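DNA mismatch repair protein MutS (Thermus aquaticus, PDB 1EWQ) recognises mismatched or damaged DNA as a probable first step of mismatch repair and has a weak ATPase activity. Local coordinates at residues 354-359 and 376-381; 337-342 and 508-513; 538-543 and 561-566; 311-316 and 532-537. All blocks are in the same frame, centred on the assembly; numbering follows the deposited sequence.

Contact 1. Residues 354-359 and 376-381; sequences RSLQIL and SPLKEE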
loop_
_atom_site.group_PDB
_atom_site.type_symbol
_atom_site.label_atom_id
_atom_site.label_comp_id
_atom_site.label_asym_id
_atom_site.label_seq_id
_atom_site.Cartn_x
_atom_site.Cartn_y
_atom_site.Cartn_z
ATOM N N ARG C 354 -22.990 16.533 25.676
ATOM C CA ARG C 354 -23.851 15.491 25.128
ATOM C C ARG C 354 -23.749 14.231 25.983
ATOM O O ARG C 354 -24.762 13.630 26.352
ATOM C CB ARG C 354 -23.463 15.165 23.677
ATOM C CG ARG C 354 -24.104 13.866 23.171
ATOM C CD ARG C 354 -23.938 13.607 21.672
ATOM N NE ARG C 354 -22.558 13.608 21.178
ATOM C CZ ARG C 354 -21.533 12.980 21.750
ATOM N NH1 ARG C 354 -21.702 12.292 22.870
ATOM N NH2 ARG C 354 -20.333 13.011 21.175
ATOM N N SER C 355 -22.519 13.848 26.309
ATOM C CA SER C 355 -22.272 12.659 27.119
ATOM C C SER C 355 -22.833 12.781 28.534
ATOM O O SER C 355 -23.370 11.818 29.082
ATOM C CB SER C 355 -20.771 12.378 27.191
ATOM O OG SER C 355 -20.250 12.143 25.900
ATOM N N LEU C 356 -22.705 13.960 29.126
ATOM C CA LEU C 356 -23.204 14.168 30.475
ATOM C C LEU C 356 -24.733 14.175 30.535
ATOM O O LEU C 356 -25.316 14.006 31.607
ATOM C CB LEU C 356 -22.644 15.468 31.056
ATOM C CG LEU C 356 -21.123 15.501 31.245
ATOM C CD1 LEU C 356 -20.731 16.785 31.945
ATOM C CD2 LEU C 356 -20.661 14.290 32.053
ATOM N N GLN C 357 -25.379 14.374 29.389
ATOM C CA GLN C 357 -26.840 14.366 29.328
ATOM C C GLN C 357 -27.315 12.918 29.218
ATOM O O GLN C 357 -28.450 12.591 29.549
ATOM C CB GLN C 357 -27.329 15.180 28.123
ATOM C CG GLN C 357 -26.951 16.657 28.202
ATOM C CD GLN C 357 -27.401 17.465 26.995
ATOM O OE1 GLN C 357 -27.121 17.107 25.849
ATOM N NE2 GLN C 357 -28.088 18.574 27.253
ATOM N N ILE C 358 -26.421 12.053 28.759
ATOM C CA ILE C 358 -26.718 10.634 28.608
ATOM C C ILE C 358 -26.558 9.943 29.960
ATOM O O ILE C 358 -27.324 9.049 30.321
ATOM C CB ILE C 358 -25.740 9.977 27.606
ATOM C CG1 ILE C 358 -25.966 10.560 26.211
ATOM C CG2 ILE C 358 -25.897 8.454 27.621
ATOM C CD1 ILE C 358 -24.911 10.151 25.216
ATOM N N LEU C 359 -25.556 10.394 30.703
ATOM C CA LEU C 359 -25.218 9.842 32.007
ATOM C C LEU C 359 -26.415 9.591 32.919
ATOM O O LEU C 359 -26.582 8.489 33.427
ATOM C CB LEU C 359 -24.203 10.752 32.695
ATOM C CG LEU C 359 -23.259 10.056 33.669
ATOM C CD1 LEU C 359 -22.567 8.893 32.959
ATOM C CD2 LEU C 359 -22.240 11.063 34.197
ATOM N N SER C 376 -24.411 16.430 36.977
ATOM C CA SER C 376 -25.444 17.323 36.468
ATOM C C SER C 376 -25.043 18.788 36.625
ATOM O O SER C 376 -25.346 19.606 35.764
ATOM C CB SER C 376 -26.795 17.048 37.147
ATOM O OG SER C 376 -26.699 17.109 38.553
ATOM N N PRO C 377 -24.342 19.141 37.716
ATOM C CA PRO C 377 -23.973 20.557 37.826
ATOM C C PRO C 377 -23.060 21.054 36.692
ATOM O O PRO C 377 -23.205 22.187 36.235
ATOM C CB PRO C 377 -23.330 20.647 39.218
ATOM C CG PRO C 377 -22.884 19.252 39.501
ATOM C CD PRO C 377 -23.982 18.404 38.939
ATOM N N LEU C 378 -22.141 20.209 36.234
ATOM C CA LEU C 378 -21.229 20.567 35.142
ATOM C C LEU C 378 -22.039 20.603 33.841
ATOM O O LEU C 378 -21.855 21.474 32.986
ATOM C CB LEU C 378 -20.118 19.516 35.016
ATOM C CG LEU C 378 -18.818 19.845 34.264
ATOM C CD1 LEU C 378 -18.191 18.551 33.772
ATOM C CD2 LEU C 378 -19.080 20.757 33.089
ATOM N N LYS C 379 -22.941 19.635 33.712
ATOM C CA LYS C 379 -23.807 19.504 32.550
ATOM C C LYS C 379 -24.618 20.785 32.356
ATOM O O LYS C 379 -24.701 21.327 31.255
ATOM C CB LYS C 379 -24.751 18.316 32.761
ATOM C CG LYS C 379 -25.602 17.943 31.560
ATOM C CD LYS C 379 -26.601 16.844 31.913
ATOM C CE LYS C 379 -27.875 17.387 32.558
ATOM N NZ LYS C 379 -27.655 18.162 33.814
ATOM N N GLU C 380 -25.208 21.269 33.442
ATOM C CA GLU C 380 -26.028 22.473 33.403
ATOM C C GLU C 380 -25.235 23.707 32.987
ATOM O O GLU C 380 -25.722 24.513 32.189
ATOM C CB GLU C 380 -26.673 22.718 34.772
ATOM C CG GLU C 380 -27.566 21.583 35.250
ATOM C CD GLU C 380 -28.101 21.818 36.650
ATOM O OE1 GLU C 380 -27.306 22.203 37.540
ATOM O OE2 GLU C 380 -29.315 21.611 36.864
ATOM N N GLU C 381 -24.030 23.862 33.534
ATOM C CA GLU C 381 -23.194 25.010 33.190
ATOM C C GLU C 381 -22.856 24.951 31.704
ATOM O O GLU C 381 -22.862 25.973 31.022
ATOM C CB GLU C 381 -21.894 25.022 34.007
ATOM C CG GLU C 381 -22.064 25.199 35.514
ATOM C CD GLU C 381 -20.751 25.567 36.208
ATOM O OE1 GLU C 381 -20.272 26.702 35.987
ATOM O OE2 GLU C 381 -20.192 24.726 36.958
#
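Two helices of the helical MutS domain III, 346-366 and 376-385, meet where Leu356 and Gln357 receive Leu378 and Lys379. The two leucines cross at about a right angle and touch by methyl groups, Leu356 CD1 lying 3.6 Å from Leu378 CD1. Beside them the aliphatic part of Lys379 runs over the backbone of the first helix: its CD stands 3.1 Å from Leu356 O, and its CG packs 3.9 Å from Leu356 CB. Gln357 meets the lysine near its backbone, CG resting 3.7 Å from Lys379 CD. The pair forms a helical hairpin, its short segments separated by 9.3 Å and running roughly antiparallel at 138°, with the helices joined by the nine-residue link 367-375. The lysine sets out toward the first helix with CG anti to the backbone N (chi1 -173°), and bends at chi3 and chi4 then fold the amine back to a weak 3.3 Å bond from Lys379 NZ to Ser376 O. Replacing this lysine by an alanine would probably open a gap over Leu356 O and beside Gln357 CG. Leu356 also packs on Leu375, in the connection.

Contact 2. Residues 337-342 and 508-513; sequences TRLELG and ERAKRQ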
loop_
_atom_site.group_PDB
_atom_site.type_symbol
_atom_site.label_atom_id
_atom_site.label_comp_id
_atom_site.label_asym_id
_atom_site.label_seq_id
_atom_site.Cartn_x
_atom_site.Cartn_y
_atom_site.Cartn_z
ATOM N N THR C 337 -8.173 13.625 29.691
ATOM C CA THR C 337 -6.747 13.862 29.466
ATOM C C THR C 337 -6.503 15.177 28.730
ATOM O O THR C 337 -5.601 15.942 29.091
ATOM C CB THR C 337 -6.101 12.711 28.645
ATOM O OG1 THR C 337 -6.300 11.461 29.322
ATOM C CG2 THR C 337 -4.603 12.949 28.470
ATOM N N ARG C 338 -7.291 15.442 27.690
ATOM C CA ARG C 338 -7.130 16.683 26.945
ATOM C C ARG C 338 -7.475 17.854 27.865
ATOM O O ARG C 338 -6.828 18.901 27.819
ATOM C CB ARG C 338 -8.020 16.691 25.695
ATOM C CG ARG C 338 -7.543 15.727 24.610
ATOM C CD ARG C 338 -8.417 15.746 23.366
ATOM N NE ARG C 338 -8.312 16.983 22.600
ATOM C CZ ARG C 338 -7.224 17.393 21.940
ATOM N NH1 ARG C 338 -6.106 16.672 21.942
ATOM N NH2 ARG C 338 -7.260 18.535 21.256
ATOM N N LEU C 339 -8.493 17.671 28.703
ATOM C CA LEU C 339 -8.884 18.704 29.648
ATOM C C LEU C 339 -7.726 18.989 30.600
ATOM O O LEU C 339 -7.331 20.140 30.778
ATOM C CB LEU C 339 -10.116 18.268 30.455
ATOM C CG LEU C 339 -11.499 18.485 29.819
ATOM C CD1 LEU C 339 -12.568 17.747 30.603
ATOM C CD2 LEU C 339 -11.797 19.985 29.766
ATOM N N GLU C 340 -7.184 17.930 31.204
ATOM C CA GLU C 340 -6.087 18.067 32.161
ATOM C C GLU C 340 -4.844 18.694 31.538
ATOM O O GLU C 340 -4.106 19.404 32.217
ATOM C CB GLU C 340 -5.708 16.699 32.763
ATOM C CG GLU C 340 -6.829 16.006 33.529
ATOM C CD GLU C 340 -6.543 14.535 33.801
ATOM O OE1 GLU C 340 -5.754 13.928 33.047
ATOM O OE2 GLU C 340 -7.124 13.977 34.755
ATOM N N LEU C 341 -4.615 18.426 30.255
ATOM C CA LEU C 341 -3.451 18.953 29.551
ATOM C C LEU C 341 -3.668 20.335 28.933
ATOM O O LEU C 341 -2.788 20.849 28.253
ATOM C CB LEU C 341 -3.011 17.974 28.451
ATOM C CG LEU C 341 -2.361 16.675 28.935
ATOM C CD1 LEU C 341 -2.121 15.719 27.773
ATOM C CD2 LEU C 341 -1.059 17.014 29.635
ATOM N N GLY C 342 -4.839 20.924 29.156
ATOM C CA GLY C 342 -5.121 22.239 28.604
ATOM C C GLY C 342 -5.272 22.298 27.091
ATOM O O GLY C 342 -5.005 23.340 26.481
ATOM N N GLU C 508 -12.246 25.419 32.154
ATOM C CA GLU C 508 -11.673 25.199 33.477
ATOM C C GLU C 508 -12.709 24.551 34.403
ATOM O O GLU C 508 -12.362 23.728 35.241
ATOM C CB GLU C 508 -11.194 26.528 34.065
ATOM C CG GLU C 508 -10.509 26.422 35.415
ATOM C CD GLU C 508 -9.253 25.574 35.370
ATOM O OE1 GLU C 508 -8.459 25.723 34.413
ATOM O OE2 GLU C 508 -9.056 24.761 36.301
ATOM N N ARG C 509 -13.976 24.925 34.246
ATOM C CA ARG C 509 -15.045 24.349 35.059
ATOM C C ARG C 509 -15.106 22.845 34.785
ATOM O O ARG C 509 -15.298 22.037 35.703
ATOM C CB ARG C 509 -16.405 24.974 34.706
ATOM C CG ARG C 509 -16.606 26.435 35.137
ATOM C CD ARG C 509 -17.157 26.545 36.560
ATOM N NE ARG C 509 -16.188 26.110 37.567
ATOM C CZ ARG C 509 -16.514 25.590 38.751
ATOM N NH1 ARG C 509 -17.793 25.434 39.091
ATOM N NH2 ARG C 509 -15.556 25.215 39.593
ATOM N N ALA C 510 -14.943 22.480 33.518
ATOM C CA ALA C 510 -14.980 21.082 33.113
ATOM C C ALA C 510 -13.736 20.362 33.602
ATOM O O ALA C 510 -13.813 19.233 34.096
ATOM C CB ALA C 510 -15.079 20.969 31.586
ATOM N N LYS C 511 -12.594 21.027 33.467
ATOM C CA LYS C 511 -11.326 20.453 33.881
ATOM C C LYS C 511 -11.316 20.029 35.356
ATOM O O LYS C 511 -10.689 19.030 35.717
ATOM C CB LYS C 511 -10.198 21.445 33.599
ATOM C CG LYS C 511 -8.822 20.960 34.013
ATOM C CD LYS C 511 -7.743 22.001 33.719
ATOM C CE LYS C 511 -6.396 21.566 34.281
ATOM N NZ LYS C 511 -5.278 22.470 33.863
ATOM N N ARG C 512 -12.022 20.768 36.208
ATOM C CA ARG C 512 -12.062 20.428 37.623
ATOM C C ARG C 512 -12.747 19.093 37.896
ATOM O O ARG C 512 -12.567 18.508 38.960
ATOM C CB ARG C 512 -12.743 21.547 38.403
ATOM C CG ARG C 512 -11.825 22.738 38.591
ATOM C CD ARG C 512 -12.565 23.995 38.993
ATOM N NE ARG C 512 -11.625 25.108 39.116
ATOM C CZ ARG C 512 -11.936 26.380 38.882
ATOM N NH1 ARG C 512 -13.172 26.704 38.509
ATOM N NH2 ARG C 512 -11.009 27.324 39.018
ATOM N N GLN C 513 -13.517 18.609 36.926
ATOM C CA GLN C 513 -14.211 17.335 37.063
ATOM C C GLN C 513 -13.498 16.224 36.296
ATOM O O GLN C 513 -14.061 15.149 36.087
ATOM C CB GLN C 513 -15.645 17.447 36.543
ATOM C CG GLN C 513 -16.519 18.441 37.301
ATOM C CD GLN C 513 -16.467 18.226 38.798
ATOM O OE1 GLN C 513 -16.573 17.093 39.271
ATOM N NE2 GLN C 513 -16.299 19.307 39.553
#
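Leu339 places CG anti to its carbonyl carbon (chi1 -84°), which carries both methyls toward Ala510, while Lys511, whose chi1 of 179° sets CG trans to its own N, stays extended through every later torsion. The stretched lysine therefore reaches along the C-terminal end of the opposing helix. Its methylenes do the touching: Lys511 CD is 3.5 Å from Leu339 O and CG is 3.7 Å from the same oxygen. Lys511 NZ comes to 3.7 Å from Glu340 O, too far for a hydrogen bond, although a positive group at the carbonyl-rich end of a helix would probably be favoured by electrostatics. On the apolar side, Leu339 CD2 meets Ala510 CB at 3.9 Å, and its other methyl, CD1, lies 4.0 Å from Ala510 O. The backbones come close, the CA atoms of Leu339 and Lys511 being 5.2 Å apart, which the small side chain of Ala510 probably helps to allow.

Both helices are near their C-terminal ends here, within MutS domain III. Helix 332-340 closes in a Schellman motif, in which Gly342 takes positive phi and its N bonds to Leu339 O at 3.1 Å. Across from it, the long helix 479-511 gives way to helix 514-540, with Gln513 at the N-cap position of the latter. That next helix also borders the contact: Leu339 packs on Leu517, and the carboxylate of Glu340 forms a salt bridge with Arg518. Ala510 also touches Leu349 and Leu352 of helix 346-366.

Contact 3. Residues 538-543 and 561-566; sequences VRYGYV and VERRTE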
loop_
_atom_site.group_PDB
_atom_site.type_symbol
_atom_site.label_atom_id
_atom_site.label_comp_id
_atom_site.label_asym_id
_atom_site.label_seq_id
_atom_site.Cartn_x
_atom_site.Cartn_y
_atom_site.Cartn_z
ATOM N N VAL C 538 -25.754 -13.746 22.481
ATOM C CA VAL C 538 -27.132 -13.943 22.038
ATOM C C VAL C 538 -27.215 -14.110 20.526
ATOM O O VAL C 538 -27.918 -14.982 20.029
ATOM C CB VAL C 538 -28.053 -12.760 22.458
ATOM C CG1 VAL C 538 -29.445 -12.946 21.863
ATOM C CG2 VAL C 538 -28.161 -12.707 23.963
ATOM N N ARG C 539 -26.478 -13.279 19.801
ATOM C CA ARG C 539 -26.484 -13.313 18.346
ATOM C C ARG C 539 -25.904 -14.562 17.679
ATOM O O ARG C 539 -26.404 -15.003 16.639
ATOM C CB ARG C 539 -25.755 -12.076 17.807
ATOM C CG ARG C 539 -25.518 -12.085 16.305
ATOM C CD ARG C 539 -25.090 -10.702 15.819
ATOM N NE ARG C 539 -26.206 -9.760 15.879
ATOM C CZ ARG C 539 -26.182 -8.588 16.505
ATOM N NH1 ARG C 539 -25.091 -8.185 17.143
ATOM N NH2 ARG C 539 -27.263 -7.819 16.499
ATOM N N TYR C 540 -24.857 -15.125 18.272
ATOM C CA TYR C 540 -24.192 -16.283 17.694
ATOM C C TYR C 540 -24.448 -17.569 18.457
ATOM O O TYR C 540 -23.883 -18.609 18.131
ATOM C CB TYR C 540 -22.687 -16.007 17.611
ATOM C CG TYR C 540 -22.353 -14.769 16.799
ATOM C CD1 TYR C 540 -21.385 -13.860 17.237
ATOM C CD2 TYR C 540 -23.016 -14.499 15.601
ATOM C CE1 TYR C 540 -21.093 -12.704 16.499
ATOM C CE2 TYR C 540 -22.728 -13.352 14.858
ATOM C CZ TYR C 540 -21.773 -12.459 15.309
ATOM O OH TYR C 540 -21.517 -11.318 14.581
ATOM N N GLY C 541 -25.301 -17.493 19.473
ATOM C CA GLY C 541 -25.621 -18.669 20.262
ATOM C C GLY C 541 -24.448 -19.279 21.019
ATOM O O GLY C 541 -24.085 -20.433 20.758
ATOM N N TYR C 542 -23.863 -18.509 21.947
ATOM C CA TYR C 542 -22.742 -18.967 22.775
ATOM C C TYR C 542 -23.274 -19.361 24.145
ATOM O O TYR C 542 -24.361 -18.934 24.546
ATOM C CB TYR C 542 -21.704 -17.862 22.993
ATOM C CG TYR C 542 -20.895 -17.437 21.799
ATOM C CD1 TYR C 542 -21.026 -18.069 20.560
ATOM C CD2 TYR C 542 -19.973 -16.394 21.916
ATOM C CE1 TYR C 542 -20.247 -17.668 19.461
ATOM C CE2 TYR C 542 -19.195 -15.989 20.828
ATOM C CZ TYR C 542 -19.338 -16.628 19.613
ATOM O OH TYR C 542 -18.563 -16.217 18.560
ATOM N N VAL C 543 -22.508 -20.154 24.885
ATOM C CA VAL C 543 -22.963 -20.562 26.205
ATOM C C VAL C 543 -21.944 -20.271 27.292
ATOM O O VAL C 543 -20.754 -20.109 27.017
ATOM C CB VAL C 543 -23.306 -22.057 26.223
ATOM C CG1 VAL C 543 -24.350 -22.348 25.138
ATOM C CG2 VAL C 543 -22.054 -22.890 25.990
ATOM N N VAL C 561 -14.383 -18.884 11.883
ATOM C CA VAL C 561 -14.696 -19.632 10.672
ATOM C C VAL C 561 -16.205 -19.773 10.489
ATOM O O VAL C 561 -16.725 -19.531 9.405
ATOM C CB VAL C 561 -14.070 -21.045 10.708
ATOM C CG1 VAL C 561 -14.553 -21.871 9.523
ATOM C CG2 VAL C 561 -12.556 -20.937 10.703
ATOM N N GLU C 562 -16.912 -20.161 11.545
ATOM C CA GLU C 562 -18.359 -20.327 11.452
ATOM C C GLU C 562 -19.054 -19.032 11.045
ATOM O O GLU C 562 -20.205 -19.049 10.620
ATOM C CB GLU C 562 -18.942 -20.805 12.785
ATOM C CG GLU C 562 -18.959 -19.753 13.895
ATOM C CD GLU C 562 -19.806 -20.187 15.089
ATOM O OE1 GLU C 562 -19.875 -19.445 16.100
ATOM O OE2 GLU C 562 -20.408 -21.281 15.008
ATOM N N ARG C 563 -18.350 -17.911 11.177
ATOM C CA ARG C 563 -18.909 -16.607 10.837
ATOM C C ARG C 563 -19.068 -16.401 9.315
ATOM O O ARG C 563 -19.884 -15.585 8.880
ATOM C CB ARG C 563 -18.019 -15.511 11.431
ATOM C CG ARG C 563 -18.735 -14.358 12.129
ATOM C CD ARG C 563 -19.652 -14.839 13.232
ATOM N NE ARG C 563 -20.946 -15.257 12.696
ATOM C CZ ARG C 563 -21.636 -16.302 13.142
ATOM N NH1 ARG C 563 -21.155 -17.042 14.134
ATOM N NH2 ARG C 563 -22.800 -16.614 12.593
ATOM N N ARG C 564 -18.308 -17.145 8.509
ATOM C CA ARG C 564 -18.389 -17.014 7.050
ATOM C C ARG C 564 -18.675 -18.322 6.302
ATOM O O ARG C 564 -18.595 -18.353 5.076
ATOM C CB ARG C 564 -17.089 -16.420 6.493
ATOM C CG ARG C 564 -16.849 -14.954 6.818
ATOM C CD ARG C 564 -17.799 -14.035 6.061
ATOM N NE ARG C 564 -17.578 -12.625 6.388
ATOM C CZ ARG C 564 -17.822 -12.079 7.578
ATOM N NH1 ARG C 564 -18.298 -12.823 8.572
ATOM N NH2 ARG C 564 -17.594 -10.784 7.777
ATOM N N THR C 565 -19.004 -19.392 7.023
ATOM C CA THR C 565 -19.280 -20.682 6.389
ATOM C C THR C 565 -20.059 -21.606 7.314
ATOM O O THR C 565 -20.061 -21.407 8.527
ATOM C CB THR C 565 -17.975 -21.413 6.016
ATOM O OG1 THR C 565 -17.119 -20.526 5.292
ATOM C CG2 THR C 565 -18.267 -22.621 5.144
ATOM N N GLU C 566 -20.731 -22.605 6.744
ATOM C CA GLU C 566 -21.462 -23.573 7.562
ATOM C C GLU C 566 -20.398 -24.375 8.294
ATOM O O GLU C 566 -19.524 -24.986 7.671
ATOM C CB GLU C 566 -22.310 -24.528 6.711
ATOM C CG GLU C 566 -23.624 -23.945 6.230
ATOM C CD GLU C 566 -23.414 -22.783 5.290
ATOM O OE1 GLU C 566 -22.690 -22.962 4.279
ATOM O OE2 GLU C 566 -23.966 -21.695 5.559
HETATM O O HOH W 1 -18.916 -16.772 16.113
#
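The ring of Tyr540 carries Arg563 on one face and Arg539 CB, offset toward the rim, on the other. The guanidinium of Arg563 lies nearly flat on the ring, with planes 17° apart and centres 4.0 Å apart, and Tyr540 CD2 sits over the middle of the guanidinium, 3.3 Å from Arg563 CZ. Arg563 CD adds a CH-pi contact over the same ring face, 3.9 Å from the centroid. Bends at chi2 (56°) and chi3 (-83°) swing the arginine's end onto the tyrosine.

Tyr542 is met at its edge instead: Glu562 OE1 approaches CE1 to 3.8 Å, the carboxylate and ring nearly coplanar. One water, in plane with both the Tyr542 ring and the Arg563 guanidinium, accepts from Tyr542 OH at 2.5 Å and from Arg563 NH1, and donates to Glu562 OE1. The same carboxylate forms salt bridges with Arg563, NH1 to OE1 being 3.4 Å, and with Arg557, which also bonds to the backbone oxygens of Tyr540 and Gly541. Thus the end of helix 514-540 is joined to the loop between strands 551-556 and 570-574.

A leucine in place of Arg563 would probably leave the water without one donor and Glu562 with less positive charge beside it. Stacking, ion pairing and the water together fix the guanidinium's orientation, and two arginines probably favour the charged form of Glu562.

Contact 4. Residues 311-316 and 532-537; sequences GFVREG and ALAEVA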
loop_
_atom_site.group_PDB
_atom_site.type_symbol
_atom_site.label_atom_id
_atom_site.label_comp_id
_atom_site.label_asym_id
_atom_site.label_seq_id
_atom_site.Cartn_x
_atom_site.Cartn_y
_atom_site.Cartn_z
ATOM N N GLY C 311 -26.091 -11.745 33.039
ATOM C CA GLY C 311 -27.128 -10.814 33.438
ATOM C C GLY C 311 -27.649 -10.008 32.264
ATOM O O GLY C 311 -28.849 -9.748 32.174
ATOM N N PHE C 312 -26.760 -9.601 31.365
ATOM C CA PHE C 312 -27.194 -8.832 30.203
ATOM C C PHE C 312 -27.767 -9.759 29.136
ATOM O O PHE C 312 -28.489 -9.316 28.251
ATOM C CB PHE C 312 -26.041 -8.014 29.618
ATOM C CG PHE C 312 -25.831 -6.686 30.294
ATOM C CD1 PHE C 312 -24.621 -6.387 30.911
ATOM C CD2 PHE C 312 -26.832 -5.726 30.292
ATOM C CE1 PHE C 312 -24.410 -5.150 31.513
ATOM C CE2 PHE C 312 -26.634 -4.479 30.894
ATOM C CZ PHE C 312 -25.418 -4.190 31.505
ATOM N N VAL C 313 -27.436 -11.045 29.216
ATOM C CA VAL C 313 -27.962 -12.002 28.258
ATOM C C VAL C 313 -29.441 -12.210 28.565
ATOM O O VAL C 313 -30.259 -12.323 27.660
ATOM C CB VAL C 313 -27.227 -13.362 28.342
ATOM C CG1 VAL C 313 -28.040 -14.444 27.635
ATOM C CG2 VAL C 313 -25.848 -13.248 27.696
ATOM N N ARG C 314 -29.779 -12.233 29.848
ATOM C CA ARG C 314 -31.162 -12.428 30.273
ATOM C C ARG C 314 -31.989 -11.166 30.100
ATOM O O ARG C 314 -32.993 -11.173 29.393
ATOM C CB ARG C 314 -31.221 -12.847 31.740
ATOM C CG ARG C 314 -30.382 -14.055 32.063
ATOM C CD ARG C 314 -30.559 -14.453 33.516
ATOM N NE ARG C 314 -29.588 -15.466 33.912
ATOM C CZ ARG C 314 -29.543 -16.021 35.119
ATOM N NH1 ARG C 314 -30.423 -15.659 36.051
ATOM N NH2 ARG C 314 -28.616 -16.927 35.398
ATOM N N GLU C 315 -31.556 -10.086 30.741
ATOM C CA GLU C 315 -32.258 -8.812 30.681
ATOM C C GLU C 315 -32.096 -8.099 29.338
ATOM O O GLU C 315 -31.411 -7.080 29.239
ATOM C CB GLU C 315 -31.764 -7.939 31.831
ATOM C CG GLU C 315 -31.990 -8.606 33.167
ATOM C CD GLU C 315 -33.473 -8.819 33.435
ATOM O OE1 GLU C 315 -33.821 -9.721 34.230
ATOM O OE2 GLU C 315 -34.291 -8.071 32.852
ATOM N N GLY C 316 -32.760 -8.637 28.315
ATOM C CA GLY C 316 -32.674 -8.095 26.967
ATOM C C GLY C 316 -32.971 -6.617 26.813
ATOM O O GLY C 316 -32.199 -5.879 26.193
ATOM N N ALA C 532 -21.755 -5.939 25.572
ATOM C CA ALA C 532 -21.257 -6.327 24.254
ATOM C C ALA C 532 -21.025 -7.836 24.137
ATOM O O ALA C 532 -21.356 -8.446 23.120
ATOM C CB ALA C 532 -19.968 -5.580 23.943
ATOM N N LEU C 533 -20.441 -8.431 25.171
ATOM C CA LEU C 533 -20.183 -9.865 25.150
ATOM C C LEU C 533 -21.513 -10.606 25.213
ATOM O O LEU C 533 -21.640 -11.704 24.661
ATOM C CB LEU C 533 -19.291 -10.274 26.331
ATOM C CG LEU C 533 -17.846 -9.747 26.282
ATOM C CD1 LEU C 533 -17.094 -10.122 27.547
ATOM C CD2 LEU C 533 -17.143 -10.327 25.070
ATOM N N ALA C 534 -22.502 -10.006 25.882
ATOM C CA ALA C 534 -23.819 -10.627 25.978
ATOM C C ALA C 534 -24.471 -10.559 24.607
ATOM O O ALA C 534 -25.122 -11.507 24.177
ATOM C CB ALA C 534 -24.697 -9.906 27.015
ATOM N N GLU C 535 -24.281 -9.428 23.933
ATOM C CA GLU C 535 -24.828 -9.205 22.601
ATOM C C GLU C 535 -24.328 -10.280 21.637
ATOM O O GLU C 535 -25.112 -10.880 20.899
ATOM C CB GLU C 535 -24.396 -7.834 22.089
ATOM C CG GLU C 535 -25.249 -7.274 20.968
ATOM C CD GLU C 535 -26.630 -6.845 21.449
ATOM O OE1 GLU C 535 -26.826 -6.744 22.674
ATOM O OE2 GLU C 535 -27.514 -6.600 20.609
ATOM N N VAL C 536 -23.016 -10.503 21.639
ATOM C CA VAL C 536 -22.394 -11.497 20.778
ATOM C C VAL C 536 -22.908 -12.888 21.137
ATOM O O VAL C 536 -23.207 -13.697 20.263
ATOM C CB VAL C 536 -20.846 -11.488 20.939
ATOM C CG1 VAL C 536 -20.243 -12.760 20.342
ATOM C CG2 VAL C 536 -20.262 -10.275 20.256
ATOM N N ALA C 537 -22.993 -13.155 22.433
ATOM C CA ALA C 537 -23.454 -14.450 22.915
ATOM C C ALA C 537 -24.877 -14.746 22.419
ATOM O O ALA C 537 -25.171 -15.861 21.982
ATOM C CB ALA C 537 -23.401 -14.481 24.441
#
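Apolar contacts carry the meeting of Phe312 and Val313 with Ala534 and Ala537. The methyl of Ala534 points to the opposing helix and touches two side chains there, Phe312 CB at 3.5 Å and Val313 CG2 at 3.6 Å. The valine branch extends to a second alanine, Val313 CG2 lying 4.3 Å from Ala537 CB. Since CG1 is the branch anti to the valine N (chi1 164°), CG2 takes the place beside that N and supplies both alanine contacts. Phe312 touches Ala534 through its CB; the end of the side chain leads away from 532-537, and Phe312 also packs on Tyr530 and Ala531, earlier in helix 514-540, and on Leu318.

Close backbone approach accompanies these methyl contacts: the CA atoms of Val313 and Ala534 are 4.9 Å apart, and Val313 CG2 reaches to 3.7 Å from Ala534 CA.

Side-chain polar interactions belong to the surroundings. Arg319 of helix 316-326 donates to Phe312 O and forms a salt bridge with Glu535, which Arg323 engages as well. Glu315, centre of an inverse gamma turn closed by Gly316 N to Arg314 O at 2.8 Å, separates helix 299-314 from helix 316-326.

The arrangement is a close helix-helix contact built on alanine, joining the end of helix 299-314 to helix 514-540 within the helical MutS domain III.

From the N terminus, helix 299-314 comes first, and its end is met much later by helix 514-540, so contact 4 closes the widest loop. Inside it lies the loop of contact 2, from helix 332-340 to helix 479-511; nested within that is the short hairpin of contact 1. Contacts 1 and 2 touch, through the Glu381-Arg509 salt bridge and packing of Leu378 on Ala510 and Gln513. Contact 3 follows in series, joining the end of helix 514-540 to the loop after strand 551-556. It shares that helix with contact 4, and Tyr542 packs on Val536 where the two touch.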